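Local coordinates for proteasome activator protein PA26 (Trypanosoma brucei, PDB 1YAR) that probably activates the proteasome, as a PA28-family regulator built of alpha-helical subunits that is thought to bind the end of the 20S core particle, at residues A29-E32 / E33-A36; L111-A114 / V115-V119; R190-D193 / A194-L198; L220-K223 / K224-P228. All coordinates share one frame; numbering follows the deposited sequence.

Contact 1 of 4, residues A29-E32 / E33-A36; sequences AVIE and EWAA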
# COMPACT_ATOMS: atom_id res chain seq x y z
N ALA O 29 88.30 -54.33 7.16
CA ALA O 29 89.45 -55.07 7.67
C ALA O 29 90.74 -54.21 7.67
O ALA O 29 91.57 -54.33 8.58
CB ALA O 29 89.66 -56.35 6.87
N VAL O 30 90.90 -53.37 6.65
CA VAL O 30 92.05 -52.47 6.58
C VAL O 30 91.98 -51.47 7.72
O VAL O 30 92.95 -51.25 8.45
CB VAL O 30 92.13 -51.74 5.19
CG1 VAL O 30 93.16 -50.61 5.24
CG2 VAL O 30 92.48 -52.72 4.07
N ILE O 31 90.81 -50.85 7.88
CA ILE O 31 90.61 -49.84 8.92
C ILE O 31 90.86 -50.43 10.32
O ILE O 31 91.45 -49.78 11.18
CB ILE O 31 89.19 -49.21 8.81
CG1 ILE O 31 89.03 -48.44 7.48
CG2 ILE O 31 88.90 -48.32 10.04
CD1 ILE O 31 89.93 -47.16 7.35
N GLU O 32 90.41 -51.66 10.54
CA GLU O 32 90.70 -52.33 11.80
C GLU O 32 92.20 -52.49 12.03
O GLU O 32 92.68 -52.26 13.13
CB GLU O 32 90.04 -53.70 11.85
CG GLU O 32 88.53 -53.66 11.91
CD GLU O 32 87.96 -55.05 12.13
OE1 GLU O 32 88.09 -55.91 11.21
OE2 GLU O 32 87.39 -55.27 13.22
N GLU O 33 92.92 -52.91 10.99
CA GLU O 33 94.38 -53.06 11.04
C GLU O 33 95.08 -51.73 11.29
O GLU O 33 95.98 -51.64 12.11
CB GLU O 33 94.89 -53.73 9.74
CG GLU O 33 96.41 -53.85 9.60
CD GLU O 33 97.10 -54.57 10.76
OE1 GLU O 33 96.45 -55.41 11.44
OE2 GLU O 33 98.30 -54.28 10.98
N TRP O 34 94.62 -50.67 10.61
CA TRP O 34 95.22 -49.35 10.77
C TRP O 34 95.03 -48.83 12.18
O TRP O 34 95.93 -48.23 12.74
CB TRP O 34 94.62 -48.37 9.75
CG TRP O 34 95.13 -48.54 8.35
CD1 TRP O 34 96.05 -49.45 7.92
CD2 TRP O 34 94.82 -47.72 7.21
NE1 TRP O 34 96.28 -49.29 6.57
CE2 TRP O 34 95.54 -48.23 6.11
CE3 TRP O 34 93.98 -46.60 7.01
CZ2 TRP O 34 95.47 -47.66 4.82
CZ3 TRP O 34 93.89 -46.04 5.72
CH2 TRP O 34 94.62 -46.57 4.65
N ALA O 35 93.86 -49.09 12.75
CA ALA O 35 93.53 -48.56 14.07
C ALA O 35 94.38 -49.19 15.16
O ALA O 35 94.55 -48.60 16.23
CB ALA O 35 92.05 -48.74 14.37
N ALA O 36 94.89 -50.38 14.88
CA ALA O 36 95.59 -51.18 15.88
C ALA O 36 97.07 -51.30 15.54
O ALA O 36 97.87 -50.42 15.89
CB ALA O 36 94.93 -52.56 16.00

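Contact 2 of 4, residues L111-A114 / V115-V119; sequences LGVA and VQHAV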
# COMPACT_ATOMS: atom_id res chain seq x y z
N LEU O 111 74.39 -36.77 -3.58
CA LEU O 111 74.87 -36.51 -2.21
C LEU O 111 75.79 -37.63 -1.71
O LEU O 111 76.81 -37.36 -1.05
CB LEU O 111 73.70 -36.34 -1.24
CG LEU O 111 72.67 -35.25 -1.59
CD1 LEU O 111 71.49 -35.37 -0.65
CD2 LEU O 111 73.31 -33.88 -1.54
N GLY O 112 75.42 -38.88 -2.02
CA GLY O 112 76.25 -40.05 -1.68
C GLY O 112 77.51 -40.09 -2.52
O GLY O 112 78.59 -40.41 -2.00
N VAL O 113 77.39 -39.79 -3.81
CA VAL O 113 78.52 -39.72 -4.74
C VAL O 113 79.58 -38.71 -4.25
O VAL O 113 80.80 -38.95 -4.33
CB VAL O 113 78.06 -39.40 -6.19
CG1 VAL O 113 79.24 -39.31 -7.12
CG2 VAL O 113 77.08 -40.48 -6.68
N ALA O 114 79.10 -37.57 -3.73
CA ALA O 114 79.99 -36.57 -3.14
C ALA O 114 80.79 -37.13 -1.95
O ALA O 114 81.98 -36.81 -1.79
CB ALA O 114 79.18 -35.33 -2.73
N VAL O 115 80.15 -37.97 -1.14
CA VAL O 115 80.83 -38.64 -0.01
C VAL O 115 81.93 -39.57 -0.55
O VAL O 115 83.06 -39.56 -0.06
CB VAL O 115 79.85 -39.45 0.87
CG1 VAL O 115 80.56 -40.14 2.02
CG2 VAL O 115 78.73 -38.54 1.43
N GLN O 116 81.61 -40.36 -1.58
CA GLN O 116 82.59 -41.23 -2.22
C GLN O 116 83.81 -40.46 -2.74
O GLN O 116 84.96 -40.85 -2.47
CB GLN O 116 81.94 -41.99 -3.36
CG GLN O 116 80.89 -42.98 -2.90
CD GLN O 116 80.30 -43.72 -4.07
OE1 GLN O 116 79.99 -43.11 -5.10
NE2 GLN O 116 80.20 -45.05 -3.94
N HIS O 117 83.57 -39.37 -3.48
CA HIS O 117 84.67 -38.53 -3.97
C HIS O 117 85.48 -37.86 -2.83
O HIS O 117 86.71 -37.76 -2.91
CB HIS O 117 84.17 -37.50 -5.01
CG HIS O 117 83.72 -38.11 -6.30
ND1 HIS O 117 84.52 -38.95 -7.05
CD2 HIS O 117 82.56 -37.97 -7.00
CE1 HIS O 117 83.86 -39.32 -8.14
NE2 HIS O 117 82.67 -38.74 -8.13
N ALA O 118 84.81 -37.44 -1.76
CA ALA O 118 85.51 -36.85 -0.62
C ALA O 118 86.45 -37.85 0.08
O ALA O 118 87.60 -37.51 0.41
CB ALA O 118 84.54 -36.24 0.36
N VAL O 119 85.98 -39.08 0.29
CA VAL O 119 86.86 -40.09 0.94
C VAL O 119 87.98 -40.55 -0.02
O VAL O 119 89.13 -40.73 0.40
CB VAL O 119 86.06 -41.25 1.58
CG1 VAL O 119 87.01 -42.30 2.19
CG2 VAL O 119 85.09 -40.72 2.64

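Contact 3 of 4, residues R190-D193 / A194-L198; sequences RQID and ADFML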
# COMPACT_ATOMS: atom_id res chain seq x y z
N ARG O 190 127.41 -35.74 8.90
CA ARG O 190 126.71 -35.96 10.16
C ARG O 190 125.28 -35.43 10.06
O ARG O 190 124.36 -36.03 10.62
CB ARG O 190 127.46 -35.27 11.29
CG ARG O 190 126.87 -35.45 12.65
CD ARG O 190 127.75 -34.87 13.73
NE ARG O 190 127.05 -34.76 15.00
CZ ARG O 190 126.34 -33.70 15.36
NH1 ARG O 190 126.24 -32.65 14.54
NH2 ARG O 190 125.74 -33.68 16.54
N GLN O 191 125.11 -34.30 9.36
CA GLN O 191 123.80 -33.64 9.30
C GLN O 191 122.82 -34.45 8.46
O GLN O 191 121.62 -34.50 8.76
CB GLN O 191 123.88 -32.20 8.78
CG GLN O 191 122.68 -31.32 9.28
CD GLN O 191 122.54 -31.32 10.80
OE1 GLN O 191 123.51 -31.06 11.52
NE2 GLN O 191 121.33 -31.60 11.29
N ILE O 192 123.34 -35.08 7.41
CA ILE O 192 122.54 -35.98 6.60
C ILE O 192 122.05 -37.15 7.47
O ILE O 192 120.86 -37.46 7.48
CB ILE O 192 123.31 -36.48 5.35
CG1 ILE O 192 123.41 -35.37 4.32
CG2 ILE O 192 122.64 -37.73 4.74
CD1 ILE O 192 124.51 -35.59 3.29
N ASP O 193 122.96 -37.78 8.23
CA ASP O 193 122.56 -38.85 9.15
C ASP O 193 121.50 -38.39 10.15
O ASP O 193 120.47 -39.05 10.32
CB ASP O 193 123.75 -39.45 9.89
CG ASP O 193 124.63 -40.26 8.99
OD1 ASP O 193 124.28 -40.47 7.80
OD2 ASP O 193 125.73 -40.71 9.36
N ALA O 194 121.73 -37.26 10.80
CA ALA O 194 120.77 -36.74 11.76
C ALA O 194 119.44 -36.38 11.09
O ALA O 194 118.38 -36.73 11.61
CB ALA O 194 121.34 -35.51 12.49
N ASP O 195 119.50 -35.66 9.98
CA ASP O 195 118.29 -35.13 9.36
C ASP O 195 117.39 -36.22 8.81
O ASP O 195 116.17 -36.05 8.80
CB ASP O 195 118.62 -34.13 8.25
CG ASP O 195 118.92 -32.74 8.79
OD1 ASP O 195 118.93 -32.54 10.03
OD2 ASP O 195 119.16 -31.76 8.03
N PHE O 196 117.96 -37.33 8.35
CA PHE O 196 117.12 -38.42 7.88
C PHE O 196 116.39 -39.13 8.99
O PHE O 196 115.25 -39.56 8.80
CB PHE O 196 117.86 -39.38 6.92
CG PHE O 196 117.85 -38.88 5.50
CD1 PHE O 196 118.78 -37.94 5.08
CD2 PHE O 196 116.86 -39.28 4.62
CE1 PHE O 196 118.76 -37.43 3.78
CE2 PHE O 196 116.83 -38.80 3.31
CZ PHE O 196 117.77 -37.85 2.89
N MET O 197 117.03 -39.20 10.16
CA MET O 197 116.33 -39.73 11.32
C MET O 197 115.27 -38.75 11.81
O MET O 197 114.16 -39.16 12.15
CB MET O 197 117.31 -40.12 12.43
CG MET O 197 118.27 -41.23 12.03
SD MET O 197 117.44 -42.81 11.67
CE MET O 197 117.37 -42.84 9.89
N LEU O 198 115.58 -37.45 11.82
CA LEU O 198 114.57 -36.43 12.16
C LEU O 198 113.36 -36.53 11.24
O LEU O 198 112.22 -36.51 11.70
CB LEU O 198 115.17 -35.02 12.12
CG LEU O 198 114.17 -33.86 12.28
CD1 LEU O 198 113.39 -33.99 13.60
CD2 LEU O 198 114.90 -32.54 12.22

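Contact 4 of 4, residues L220-K223 / K224-P228; sequences LNWK and KLIQP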
# COMPACT_ATOMS: atom_id res chain seq x y z
N LEU O 220 82.72 -42.99 9.77
CA LEU O 220 81.55 -42.11 9.75
C LEU O 220 80.75 -42.18 8.46
O LEU O 220 79.55 -41.88 8.47
CB LEU O 220 81.94 -40.66 10.01
CG LEU O 220 82.51 -40.36 11.40
CD1 LEU O 220 83.00 -38.93 11.39
CD2 LEU O 220 81.50 -40.61 12.54
N ASN O 221 81.41 -42.52 7.35
CA ASN O 221 80.80 -42.41 6.03
C ASN O 221 80.51 -43.72 5.29
O ASN O 221 79.99 -43.69 4.17
CB ASN O 221 81.66 -41.52 5.12
CG ASN O 221 81.70 -40.09 5.61
OD1 ASN O 221 80.67 -39.37 5.53
ND2 ASN O 221 82.84 -39.66 6.13
N TRP O 222 80.87 -44.85 5.89
CA TRP O 222 80.90 -46.12 5.13
C TRP O 222 79.58 -46.49 4.47
O TRP O 222 79.59 -47.06 3.39
CB TRP O 222 81.44 -47.28 5.98
CG TRP O 222 80.50 -47.76 7.02
CD1 TRP O 222 80.40 -47.32 8.31
CD2 TRP O 222 79.52 -48.79 6.88
NE1 TRP O 222 79.41 -48.00 8.97
CE2 TRP O 222 78.86 -48.92 8.12
CE3 TRP O 222 79.13 -49.62 5.82
CZ2 TRP O 222 77.82 -49.84 8.33
CZ3 TRP O 222 78.12 -50.54 6.03
CH2 TRP O 222 77.48 -50.64 7.28
N LYS O 223 78.44 -46.16 5.09
CA LYS O 223 77.15 -46.57 4.49
C LYS O 223 76.94 -45.98 3.10
O LYS O 223 76.56 -46.70 2.18
CB LYS O 223 75.94 -46.30 5.40
CG LYS O 223 75.87 -47.24 6.59
CD LYS O 223 74.77 -46.86 7.57
CE LYS O 223 74.74 -47.92 8.69
NZ LYS O 223 74.29 -47.36 10.03
N LYS O 224 77.24 -44.68 2.95
CA LYS O 224 77.14 -43.99 1.64
C LYS O 224 78.26 -44.37 0.69
O LYS O 224 78.09 -44.31 -0.54
CB LYS O 224 77.10 -42.45 1.80
CG LYS O 224 75.88 -41.92 2.52
CD LYS O 224 74.64 -41.88 1.65
CE LYS O 224 73.45 -41.28 2.45
NZ LYS O 224 72.17 -41.78 1.87
N LEU O 225 79.42 -44.76 1.23
CA LEU O 225 80.50 -45.25 0.38
C LEU O 225 80.07 -46.53 -0.36
O LEU O 225 80.37 -46.69 -1.55
CB LEU O 225 81.76 -45.52 1.21
CG LEU O 225 82.45 -44.35 1.89
CD1 LEU O 225 83.67 -44.88 2.66
CD2 LEU O 225 82.88 -43.30 0.88
N ILE O 226 79.32 -47.40 0.31
CA ILE O 226 78.89 -48.67 -0.30
C ILE O 226 77.61 -48.50 -1.12
O ILE O 226 77.48 -49.06 -2.20
CB ILE O 226 78.74 -49.78 0.78
CG1 ILE O 226 80.02 -49.91 1.61
CG2 ILE O 226 78.38 -51.14 0.13
CD1 ILE O 226 81.26 -50.35 0.80
N GLN O 227 76.67 -47.71 -0.58
CA GLN O 227 75.39 -47.49 -1.20
C GLN O 227 75.10 -45.99 -1.31
O GLN O 227 74.38 -45.44 -0.47
CB GLN O 227 74.28 -48.16 -0.38
CG GLN O 227 74.41 -49.68 -0.27
CD GLN O 227 74.21 -50.40 -1.61
OE1 GLN O 227 73.65 -49.82 -2.56
NE2 GLN O 227 74.66 -51.66 -1.68
N PRO O 228 75.69 -45.32 -2.30
CA PRO O 228 75.58 -43.86 -2.41
C PRO O 228 74.16 -43.37 -2.78
O PRO O 228 73.84 -42.20 -2.56
CB PRO O 228 76.58 -43.52 -3.51
CG PRO O 228 76.69 -44.78 -4.36
CD PRO O 228 76.56 -45.89 -3.35

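Contact 1 of 4, residues A29-E32 / E33-A36
Val30 and Trp34 stand side by side on helix 24-57, one turn apart, and the valine lays a methyl group over one face of the indole. Val30 CG1 lies 3.5 Å from Trp34 CE2 and 3.7 Å from the centroid of the five-membered ring, only 20° off the ring normal, a CH-pi contact. The valine torsion sets this up: CG1 is anti to the backbone N (chi1 169°) and leans along the helix toward the ring. Ile31 reaches the same indole from another direction, its CD1 4.1 Å from Trp34 CE3 and oblique to the ring. Beneath the side chains the backbone keeps the i to i+4 pattern, with Trp34 N bonded to Val30 O at 2.8 Å and Ala35 N to Ile31 O at 3.0 Å. The pattern slackens at Ala36, whose N makes a weak bond to Glu32 O where a wider pi-type turn spans 34-36. Val30, Ile31 and Trp34 face into the helical bundle, where helix 71-99 supplies Gln90 and Ile94, and helix 183-226 supplies Val211 and Ile215. Trp34 NE1 donates a hydrogen bond to Gln90 OE1. The indole is thus held in two ways: the valine methyl packs over its pi face, while the buried N-H has its polar need met by a neighbouring helix.

Contact 2 of 4, residues L111-A114 / V115-V119
His117 N bonds to Val113 O at 2.9 Å with an N-H...O angle of 169°, and Ala118 N bonds to Ala114 O in the same way. Between Gln116 N and Gly112 O the bond is 3.0 Å. The bond from Val115 N to Leu111 O is weak at 3.4 Å, at the very start of the helix. The polar end of Gln116 turns elsewhere: its NE2 donates to Leu225 O, near the end of helix 183-226, and to Arg101 O. Gln116 OE1, by contrast, is buried with no polar partner in the model and lies 3.7 Å from Val113 CA. These are the first two and a half turns of helix 111-130, a shorter helix of the PA28-type alpha-helical bundle, and the glutamine ties its beginning to the end of helix 183-226. Val113 and His117 lie alongside one another on one flank of the helix, pointing the same way. Val113 CG1, anti to its own N (chi1 179°), meets the imidazole at His117 CD2 and NE2, both 3.6 Å away. Val113 O lies 3.3 Å from His117 CD2, approaching the imidazole obliquely. Val115 sends CG2 back over the preceding turn to within 3.4 Å of Leu111 O, while its side chain packs on Asn221 and Leu225. Farther out, Ala114 rests on Glu107 of a second subunit, Val115 and Ala118 touch His105 of that same neighbour, and Leu111 reaches a chain of another protein, consistent with a surface that meets the proteasome.

Contact 3 of 4, residues R190-D193 / A194-L198
Gln191 and Asp195 join across one turn of helix 183-226, an i to i+4 side-chain hydrogen bond on a long helix of the alpha-helical bundle. From Gln191 CB the chain first runs anti to the backbone N, then bends at chi2 (55°), which swings the amide along the helix toward the next turn. Gln191 CG passes the carboxylate at 3.8 Å from Asp195 OD2, and Gln191 CD carries the amide on toward the other oxygen. At the tip, Gln191 NE2 donates to Asp195 OD1 at 2.9 Å. The acceptor lies within 6° of the amide plane, whereas Gln191 NE2 comes from above the carboxylate, 49° out of the carboxylate plane. Asp195 OD1 also receives Gln81 NE2 of a second subunit, so two amide donors grip this buried oxygen and carry the helix contact into the assembly. Beneath this side-chain hydrogen bond, Asp195 N bonds to Gln191 O, so the two residues are linked by both backbone and side chain. On another flank Ile192 and Phe196 lie side by side. Asp193 is buried against helices 24-57 and 71-99, and its carboxylate forms a salt bridge with Arg158 and hydrogen bonds with Tyr61 and Tyr154, the last of which also meets the Phe196 ring edge-to-face. At the phenylalanine, Ile192 CG2 touches Phe196 CD1 at 3.9 Å, and Phe196 CD1 lies 3.2 Å from Ile192 O, which sits at the ring edge in its plane.

Contact 4 of 4, residues L220-K223 / K224-P228
The final turn of helix 183-226 is closed by backbone bonds from Leu225 N to Asn221 O (3.2 Å), Ile226 N to Trp222 O (3.1 Å) and Gln227 N to Lys223 O (2.9 Å), after which Gln227 leaves helical angles. Trp222 and Ile226 meet one turn apart: Ile226 CG1 stands at the edge of the indole, near its plane, 4.3 Å from Trp222 CE3. With chi1 at 73°, Trp222 CG sits between the backbone N and the carbonyl carbon, and Ile226 meets the ring only at its edge. The same Ile226 CG1 comes closer to the backbone, 3.4 Å from Trp222 O. Lys223 CG lies 3.6 Å above the plane of the Trp222 indole, offset toward the rim. Arg11 of a second subunit makes a cation-pi contact with the same tryptophan. On the inward flank Leu225 folds back over the preceding turn, bringing CG to 3.4 Å from Asn221 O and CD1 to 3.9 Å from Trp222 CA; beyond them lie Val115, Val119 and Ile98. Asn221 gives its ND2 to Ala217 O one turn earlier and takes His105 N of the second subunit on OD1. The arrangement is a helix C-terminal end within an alpha-helical bundle, with one flank packed inside the subunit and another joined to the neighbouring one.

Overall arrangement
All four contacts are local, each within one helix, so none closes a long loop and none nests in or crosses another; they follow in series along the chain. Contact 1 sits on helix 24-57, contact 2 begins helix 111-130, and contacts 3 and 4 share helix 183-226, their centres about 43 Å apart on opposite sides of the chain's centre. Contacts 2 and 4 touch, with centres about 8 Å apart, bringing the start of one helix against the end of the other. Contact 1 lies about 17 Å, centre to centre, from contact 4 without touching it. All four also reach a second subunit.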